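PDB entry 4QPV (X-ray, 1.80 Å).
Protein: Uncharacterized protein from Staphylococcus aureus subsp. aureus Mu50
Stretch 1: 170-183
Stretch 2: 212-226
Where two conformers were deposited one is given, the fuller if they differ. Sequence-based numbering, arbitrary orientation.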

# COMPACT_ATOMS: atom_id res chain seq x y z
N PHE A 170 -0.73 -3.50 0.85
CA PHE A 170 -1.95 -3.69 0.06
C PHE A 170 -2.67 -2.35 -0.09
O PHE A 170 -2.88 -1.64 0.90
N ARG A 171 -3.05 -2.03 -1.33
CA ARG A 171 -3.72 -0.78 -1.61
C ARG A 171 -4.47 -0.85 -2.92
O ARG A 171 -3.96 -1.39 -3.90
N ASN A 172 -5.68 -0.25 -2.94
CA ASN A 172 -6.42 -0.09 -4.18
C ASN A 172 -6.76 1.41 -4.28
O ASN A 172 -6.22 2.24 -3.52
N GLU A 173 -7.61 1.77 -5.24
CA GLU A 173 -7.99 3.17 -5.46
C GLU A 173 -8.58 3.83 -4.21
O GLU A 173 -8.40 5.03 -4.01
N TYR A 174 -9.30 3.04 -3.39
CA TYR A 174 -10.07 3.54 -2.26
C TYR A 174 -9.49 3.40 -0.87
O TYR A 174 -9.91 4.17 -0.00
N TYR A 175 -8.60 2.44 -0.62
CA TYR A 175 -8.05 2.28 0.73
C TYR A 175 -6.74 1.54 0.71
O TYR A 175 -6.35 0.95 -0.31
N TYR A 176 -6.07 1.58 1.86
CA TYR A 176 -4.86 0.80 2.05
C TYR A 176 -4.99 0.06 3.39
O TYR A 176 -5.78 0.47 4.27
N LEU A 177 -4.25 -1.05 3.51
CA LEU A 177 -4.27 -1.92 4.68
C LEU A 177 -2.86 -1.90 5.33
O LEU A 177 -1.87 -1.93 4.60
N THR A 178 -2.79 -1.82 6.66
CA THR A 178 -1.53 -1.78 7.41
C THR A 178 -1.46 -2.99 8.34
O THR A 178 -2.43 -3.25 9.07
N ALA A 179 -0.31 -3.68 8.35
CA ALA A 179 0.02 -4.84 9.17
C ALA A 179 1.13 -4.51 10.16
O ALA A 179 1.81 -3.50 10.02
N ILE A 180 1.31 -5.39 11.14
CA ILE A 180 2.34 -5.25 12.16
C ILE A 180 3.70 -5.69 11.58
O ILE A 180 3.79 -6.79 11.01
N PRO A 181 4.76 -4.87 11.76
CA PRO A 181 6.08 -5.26 11.27
C PRO A 181 6.77 -6.32 12.14
O PRO A 181 6.48 -6.45 13.32
N TYR A 182 7.69 -7.08 11.53
CA TYR A 182 8.52 -8.07 12.22
C TYR A 182 9.86 -8.07 11.53
O TYR A 182 10.01 -7.43 10.49
N THR A 183 10.83 -8.78 12.08
CA THR A 183 12.14 -8.86 11.43
C THR A 183 12.08 -9.85 10.25
O THR A 183 11.13 -10.64 10.15
N GLN A 212 1.71 -16.97 18.47
CA GLN A 212 3.14 -17.20 18.74
C GLN A 212 3.93 -15.88 18.91
O GLN A 212 4.80 -15.80 19.77
N LEU A 213 3.58 -14.85 18.12
CA LEU A 213 4.22 -13.53 18.13
C LEU A 213 3.53 -12.55 19.09
O LEU A 213 3.95 -11.39 19.20
N LYS A 214 2.47 -13.03 19.78
CA LYS A 214 1.70 -12.32 20.80
C LYS A 214 1.17 -10.97 20.27
O LYS A 214 1.38 -9.91 20.87
N ASP A 215 0.46 -11.03 19.14
CA ASP A 215 -0.21 -9.88 18.53
C ASP A 215 -1.72 -10.01 18.74
O ASP A 215 -2.35 -10.89 18.15
N LYS A 216 -2.30 -9.14 19.59
CA LYS A 216 -3.72 -9.15 19.92
C LYS A 216 -4.50 -8.09 19.14
O LYS A 216 -5.72 -8.01 19.27
N SER A 217 -3.78 -7.29 18.31
CA SER A 217 -4.34 -6.21 17.50
C SER A 217 -4.89 -6.71 16.16
O SER A 217 -4.57 -7.82 15.71
N ARG A 218 -5.68 -5.87 15.50
CA ARG A 218 -6.24 -6.18 14.18
C ARG A 218 -5.61 -5.26 13.14
O ARG A 218 -5.30 -4.10 13.45
N PRO A 219 -5.45 -5.74 11.88
CA PRO A 219 -4.98 -4.84 10.82
C PRO A 219 -5.91 -3.63 10.66
O PRO A 219 -7.10 -3.69 11.02
N TYR A 220 -5.37 -2.53 10.15
CA TYR A 220 -6.11 -1.29 9.95
C TYR A 220 -6.39 -1.07 8.47
O TYR A 220 -5.46 -1.15 7.66
N VAL A 221 -7.65 -0.76 8.15
CA VAL A 221 -8.08 -0.35 6.82
C VAL A 221 -8.36 1.17 6.89
O VAL A 221 -9.16 1.58 7.72
N VAL A 222 -7.68 1.98 6.07
CA VAL A 222 -7.90 3.44 6.06
C VAL A 222 -8.26 3.86 4.62
O VAL A 222 -7.48 3.59 3.71
N THR A 223 -9.41 4.51 4.43
CA THR A 223 -9.79 4.96 3.08
C THR A 223 -8.96 6.20 2.65
O THR A 223 -8.42 6.92 3.50
N THR A 224 -8.87 6.41 1.33
CA THR A 224 -8.14 7.53 0.70
C THR A 224 -9.12 8.11 -0.31
O THR A 224 -9.05 7.81 -1.50
N LEU A 225 -10.11 8.84 0.19
CA LEU A 225 -11.15 9.40 -0.68
C LEU A 225 -10.93 10.88 -0.95
O LEU A 225 -10.50 11.63 -0.08
N PHE A 226 -11.24 11.28 -2.17
CA PHE A 226 -11.10 12.66 -2.63
C PHE A 226 -12.49 13.20 -2.97
O PHE A 226 -13.17 12.68 -3.86

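The two stretches meet as an antiparallel strand pair, 175-178 against 220-223, with a looser contact beyond T178. Together they bury 845 Å².

At the start of stretch 2, Q212 stays out of reach. L213 points toward stretch 1 with chi1 m and chi2 t. Its CD1 sits over one face of the Y182 ring, 3.7 Å from Y182 CZ, in a CH-pi contact. Y182, chi1 m, points toward stretch 2 in return. Its hydroxyl is tied to stretch 2 through two waters. Water 3 lies 2.8 Å from Y182 OH and donates to L213 O at 3.0 Å. Water 2 lies 2.7 Å from Y182 OH and donates to D215 OD2, also at 2.7 Å.

K214 points away. D215 points toward stretch 1, chi1 t, and its CB lies 3.4 Å from Y182 OH. Its carboxylate also bonds within its own stretch: OD1 accepts from S217 N at 3.2 Å and from S217 OG at 2.7 Å. S217 is chi1 p, and its OG is 3.7 Å from I180 CG1. I180, m at both chi angles, thus packs against polar atoms, with CG1 also 3.8 Å from D215 OD2.

P219 CB touches L177 CD1 at 3.9 Å. Y220, chi1 m, shares a sheet face with T178, V222 and Y176, but its ring leads away from stretch 1. Its main chain does the pairing: T178 N donates to Y220 O at 2.9 Å, and Y220 N to T178 O at 3.2 Å.

V221, chi1 t, lies on the other face with Y175, L177 and T223. CG2 meets L177 CD1 at 3.5 Å, and CG1 meets Y175 CD1 at 3.6 Å. L177 is t, p; Y175 is chi1 p. V222, chi1 t, packs its CB against CE1 of Y176 (chi1 p) at 3.7 Å. The backbones of V222 and Y176 exchange hydrogen bonds: V222 N to Y176 O at 3.0 Å, and Y176 N to V222 O at 3.1 Å.

T224, chi1 p, points toward stretch 1. Its CG2 lies at the edge of the Y176 ring, 3.7 Å from Y176 CD1, and is 3.8 Å from R171 NH1. T224 OG1 is 2.7 Å from water 1, which accepts from R171 NH1 and donates to N172 O, both at 2.9 Å. T224 N donates to Y174 O at 2.8 Å. L225, m, t, brings CD2 to the edge of the Y174 ring, 3.9 Å from Y174 CD1.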

# COMPACT_ATOMS: atom_id res chain seq x y z
CB PHE A 170 -2.93 -4.74 0.68
CG PHE A 170 -4.19 -4.81 -0.17
CD1 PHE A 170 -4.21 -5.54 -1.35
CD2 PHE A 170 -5.31 -4.05 0.15
CE1 PHE A 170 -5.33 -5.52 -2.19
CE2 PHE A 170 -6.44 -4.04 -0.68
CZ PHE A 170 -6.44 -4.78 -1.84
CB ARG A 171 -2.66 0.36 -1.69
CG ARG A 171 -3.23 1.75 -2.02
CD ARG A 171 -2.13 2.81 -2.13
NE ARG A 171 -1.41 3.05 -0.87
CZ ARG A 171 -1.70 4.03 -0.01
NH1 ARG A 171 -2.72 4.84 -0.24
NH2 ARG A 171 -0.97 4.20 1.08
CB ASN A 172 -7.63 -1.04 -4.29
CG ASN A 172 -8.64 -0.89 -3.18
OD1 ASN A 172 -8.86 0.21 -2.66
ND2 ASN A 172 -9.24 -2.00 -2.78
CB GLU A 173 -9.04 3.26 -6.59
CG GLU A 173 -8.55 2.81 -7.96
CD GLU A 173 -9.68 2.47 -8.91
OE1 GLU A 173 -10.35 1.43 -8.69
OE2 GLU A 173 -9.92 3.24 -9.86
CB TYR A 174 -11.46 2.85 -2.29
CG TYR A 174 -12.16 3.09 -3.61
CD1 TYR A 174 -12.76 4.31 -3.89
CD2 TYR A 174 -12.13 2.13 -4.62
CE1 TYR A 174 -13.32 4.58 -5.14
CE2 TYR A 174 -12.68 2.39 -5.88
CZ TYR A 174 -13.29 3.61 -6.13
OH TYR A 174 -13.82 3.89 -7.36
CB TYR A 175 -9.06 1.55 1.67
CG TYR A 175 -9.37 0.11 1.30
CD1 TYR A 175 -8.52 -0.93 1.69
CD2 TYR A 175 -10.54 -0.22 0.63
CE1 TYR A 175 -8.82 -2.26 1.37
CE2 TYR A 175 -10.86 -1.54 0.33
CZ TYR A 175 -9.98 -2.56 0.69
OH TYR A 175 -10.27 -3.86 0.36
CB TYR A 176 -3.59 1.65 1.95
CG TYR A 176 -3.45 2.66 3.07
CD1 TYR A 176 -4.10 3.89 3.00
CD2 TYR A 176 -2.68 2.39 4.20
CE1 TYR A 176 -4.00 4.82 4.04
CE2 TYR A 176 -2.56 3.31 5.24
CZ TYR A 176 -3.22 4.53 5.15
OH TYR A 176 -3.12 5.44 6.17
CB LEU A 177 -4.68 -3.34 4.19
CG LEU A 177 -4.77 -4.51 5.18
CD1 LEU A 177 -6.03 -4.44 5.97
CD2 LEU A 177 -4.85 -5.82 4.41
CB THR A 178 -1.40 -0.44 8.18
OG1 THR A 178 -1.60 0.66 7.27
CG2 THR A 178 -0.05 -0.28 8.89
CB ALA A 179 0.46 -5.99 8.27
CB ILE A 180 1.94 -6.05 13.44
CG1 ILE A 180 0.68 -5.47 14.14
CG2 ILE A 180 3.12 -6.26 14.43
CD1 ILE A 180 0.73 -3.98 14.57
CB PRO A 181 6.86 -3.94 11.30
CG PRO A 181 6.25 -3.17 12.41
CD PRO A 181 4.79 -3.53 12.40
CB TYR A 182 7.89 -9.49 12.21
CG TYR A 182 6.59 -9.59 12.99
CD1 TYR A 182 6.59 -9.60 14.38
CD2 TYR A 182 5.36 -9.63 12.33
CE1 TYR A 182 5.40 -9.66 15.10
CE2 TYR A 182 4.17 -9.70 13.04
CZ TYR A 182 4.19 -9.73 14.43
OH TYR A 182 3.02 -9.80 15.14
CB THR A 183 13.20 -9.29 12.45
OG1 THR A 183 12.88 -10.61 12.88
CG2 THR A 183 13.29 -8.34 13.64
CB GLN A 212 3.77 -18.06 17.63
CG GLN A 212 3.19 -19.48 17.48
CD GLN A 212 2.92 -20.22 18.79
OE1 GLN A 212 3.82 -20.43 19.61
NE2 GLN A 212 1.66 -20.62 18.99
CB LEU A 213 4.27 -12.92 16.71
CG LEU A 213 5.30 -13.56 15.77
CD1 LEU A 213 4.93 -13.32 14.32
CD2 LEU A 213 6.71 -13.07 16.06
CB LYS A 214 2.53 -12.15 22.09
CG LYS A 214 2.64 -13.45 22.90
CD LYS A 214 4.07 -13.79 23.28
CE LYS A 214 4.22 -15.16 23.90
NZ LYS A 214 3.60 -15.26 25.25
CB ASP A 215 0.15 -9.74 17.03
CG ASP A 215 -0.60 -8.64 16.31
OD1 ASP A 215 -0.93 -7.61 16.97
OD2 ASP A 215 -0.89 -8.81 15.10
CB LYS A 216 -3.93 -8.95 21.43
CG LYS A 216 -3.45 -10.14 22.28
CD LYS A 216 -3.70 -9.92 23.76
CE LYS A 216 -3.28 -11.10 24.61
NZ LYS A 216 -1.80 -11.23 24.69
CB SER A 217 -3.27 -5.15 17.25
OG SER A 217 -2.38 -5.52 16.21
CB ARG A 218 -7.78 -6.01 14.16
CG ARG A 218 -8.52 -6.52 15.40
CD ARG A 218 -8.71 -8.02 15.41
NE ARG A 218 -9.46 -8.46 16.59
CZ ARG A 218 -10.76 -8.72 16.61
NH1 ARG A 218 -11.49 -8.59 15.51
NH2 ARG A 218 -11.35 -9.11 17.73
CB PRO A 219 -5.03 -5.71 9.56
CG PRO A 219 -5.08 -7.11 10.04
CD PRO A 219 -5.78 -7.08 11.35
CB TYR A 220 -5.32 -0.09 10.50
CG TYR A 220 -5.27 -0.00 12.00
CD1 TYR A 220 -4.36 -0.76 12.74
CD2 TYR A 220 -6.08 0.89 12.69
CE1 TYR A 220 -4.32 -0.69 14.13
CE2 TYR A 220 -6.05 0.98 14.08
CZ TYR A 220 -5.16 0.19 14.80
OH TYR A 220 -5.12 0.30 16.18
CB VAL A 221 -9.33 -1.12 6.31
CG1 VAL A 221 -9.83 -0.53 4.99
CG2 VAL A 221 -9.04 -2.61 6.17
CB VAL A 222 -6.67 4.25 6.61
CG1 VAL A 222 -6.97 5.74 6.64
CG2 VAL A 222 -6.25 3.77 8.01
CB THR A 223 -11.31 5.22 2.92
OG1 THR A 223 -11.69 6.42 3.62
CG2 THR A 223 -12.18 3.99 3.30
CB THR A 224 -6.80 7.07 0.07
OG1 THR A 224 -7.07 6.09 -0.95
CG2 THR A 224 -5.80 6.52 1.11
CB LEU A 225 -12.55 9.18 -0.08
CG LEU A 225 -12.86 7.74 0.37
CD1 LEU A 225 -14.27 7.66 0.96
CD2 LEU A 225 -12.69 6.73 -0.80
CB PHE A 226 -10.16 12.71 -3.84
CG PHE A 226 -8.77 12.19 -3.57
CD1 PHE A 226 -8.49 10.82 -3.66
CD2 PHE A 226 -7.73 13.06 -3.22
CE1 PHE A 226 -7.20 10.34 -3.43
CE2 PHE A 226 -6.42 12.58 -3.07
CZ PHE A 226 -6.17 11.23 -3.16
O HOH W 1 -5.25 4.22 -1.61
O HOH W 2 0.88 -10.16 13.51
O HOH W 3 3.48 -8.84 17.76